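Local coordinates for japanin (Rhipicephalus appendiculatus, PDB 4BOE), which binds cholesterol in its lipocalin pocket and, as a secreted tick salivary protein, modulates host immunity by blocking dendritic cell differentiation from monocytes, at residues A[118-121]-A[122-125]. Numbering follows the deposited sequence.
Sequences VTLK and YVDR
Lys121 runs alongside the ring of Tyr122 on the exposed side, and the two side chains point the same way. The CG of Lys121 sits over one ring face in a CH-pi contact, 4.2 Å from the ring centroid of Tyr122. The Lys121 chain is extended, with CG anti to the backbone N (chi1 -178°), which carries CD and CE along the ring toward OH. At the ring edge lies CG1 of Val118. The tight part is at buried Val118, which meets Tyr122, CB to CB at 4.1 Å. CG2 of Val118 is 4.2 Å from CG1 of Val123. An alanine in place of Tyr122 would keep the CB contact but would probably leave Val118 CG1 without the ring edge and the Lys121 chain without the face it lies on. This loop leaves strand 114-118 of the lipocalin barrel and leads toward helix 128-137. Tyr122 N donates a hydrogen bond to Thr119 O at 3.1 Å, from above the carbonyl plane, and a type I beta turn spans Tyr122 to Arg125. Val123 N gives Leu120 O a weak hydrogen bond of 3.4 Å. The exposed side is looser. A water lies 2.6 Å from both Leu120 O and Asp124 OD1. Asp124 OD1 also forms a salt bridge with NE of Arg125, 3.0 Å away, though Arg125 is poorly ordered.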
loop_
_atom_site.group_PDB
_atom_site.type_symbol
_atom_site.label_atom_id
_atom_site.label_comp_id
_atom_site.label_asym_id
_atom_site.label_seq_id
_atom_site.Cartn_x
_atom_site.Cartn_y
_atom_site.Cartn_z
ATOM N N VAL A 118 -1.242 4.390 -4.859
ATOM C CA VAL A 118 -1.471 5.678 -5.470
ATOM C C VAL A 118 -2.169 6.600 -4.482
ATOM O O VAL A 118 -2.888 6.136 -3.604
ATOM C CB VAL A 118 -2.278 5.575 -6.798
ATOM C CG1 VAL A 118 -1.526 4.781 -7.861
ATOM C CG2 VAL A 118 -3.689 5.028 -6.592
ATOM N N THR A 119 -2.061 7.905 -4.699
ATOM C CA THR A 119 -2.867 8.851 -3.917
ATOM C C THR A 119 -4.216 9.080 -4.612
ATOM O O THR A 119 -4.483 8.518 -5.687
ATOM C CB THR A 119 -2.131 10.181 -3.752
ATOM O OG1 THR A 119 -2.016 10.726 -5.036
ATOM C CG2 THR A 119 -0.769 10.032 -3.099
ATOM N N LEU A 120 -5.066 9.916 -4.002
ATOM C CA LEU A 120 -6.397 10.249 -4.556
ATOM C C LEU A 120 -6.365 10.748 -5.985
ATOM O O LEU A 120 -7.330 10.544 -6.711
ATOM C CB LEU A 120 -7.119 11.303 -3.703
ATOM C CG LEU A 120 -8.645 11.341 -3.883
ATOM C CD1 LEU A 120 -9.306 10.089 -3.277
ATOM C CD2 LEU A 120 -9.219 12.607 -3.285
ATOM N N LYS A 121 -5.277 11.395 -6.390
ATOM C CA LYS A 121 -5.107 11.920 -7.732
ATOM C C LYS A 121 -5.319 10.856 -8.825
ATOM O O LYS A 121 -5.811 11.192 -9.901
ATOM C CB LYS A 121 -3.708 12.532 -7.839
ATOM C CG LYS A 121 -3.383 13.176 -9.155
ATOM C CD LYS A 121 -1.985 13.698 -9.112
ATOM C CE LYS A 121 -1.637 14.428 -10.385
ATOM N NZ LYS A 121 -0.364 15.169 -10.269
ATOM N N TYR A 122 -4.922 9.592 -8.573
ATOM C CA TYR A 122 -5.019 8.552 -9.579
ATOM C C TYR A 122 -5.981 7.418 -9.279
ATOM O O TYR A 122 -5.938 6.438 -10.012
ATOM C CB TYR A 122 -3.612 7.970 -9.801
ATOM C CG TYR A 122 -2.533 8.967 -10.164
ATOM C CD1 TYR A 122 -2.745 9.922 -11.160
ATOM C CD2 TYR A 122 -1.231 8.802 -9.705
ATOM C CE1 TYR A 122 -1.726 10.785 -11.570
ATOM C CE2 TYR A 122 -0.191 9.620 -10.150
ATOM C CZ TYR A 122 -0.450 10.631 -11.060
ATOM O OH TYR A 122 0.558 11.479 -11.473
ATOM N N VAL A 123 -6.835 7.495 -8.244
ATOM C CA VAL A 123 -7.687 6.341 -7.887
ATOM C C VAL A 123 -8.663 5.908 -9.002
ATOM O O VAL A 123 -8.911 4.707 -9.167
ATOM C CB VAL A 123 -8.442 6.477 -6.532
ATOM C CG1 VAL A 123 -7.475 6.465 -5.362
ATOM C CG2 VAL A 123 -9.370 7.682 -6.483
ATOM N N ASP A 124 -9.210 6.846 -9.749
ATOM C CA ASP A 124 -10.158 6.484 -10.824
ATOM C C ASP A 124 -9.461 6.316 -12.191
ATOM O O ASP A 124 -10.132 5.995 -13.164
ATOM C CB ASP A 124 -11.283 7.542 -10.925
ATOM C CG ASP A 124 -10.796 8.972 -11.151
ATOM O OD1 ASP A 124 -9.603 9.251 -10.863
ATOM O OD2 ASP A 124 -11.603 9.812 -11.626
ATOM N N ARG A 125 -8.159 6.626 -12.293
ATOM C CA ARG A 125 -7.441 6.537 -13.555
ATOM C C ARG A 125 -5.952 6.501 -13.335
ATOM O O ARG A 125 -5.308 7.535 -13.158
ATOM C CB ARG A 125 -7.816 7.667 -14.555
ATOM C CG ARG A 125 -8.359 8.984 -13.977
ATOM C CD ARG A 125 -7.419 9.788 -13.082
ATOM N NE ARG A 125 -8.080 11.035 -12.665
ATOM C CZ ARG A 125 -7.477 12.188 -12.354
ATOM N NH1 ARG A 125 -6.149 12.291 -12.393
ATOM N NH2 ARG A 125 -8.198 13.244 -11.992
HETATM O O HOH W 1 -8.867 10.698 -8.801
#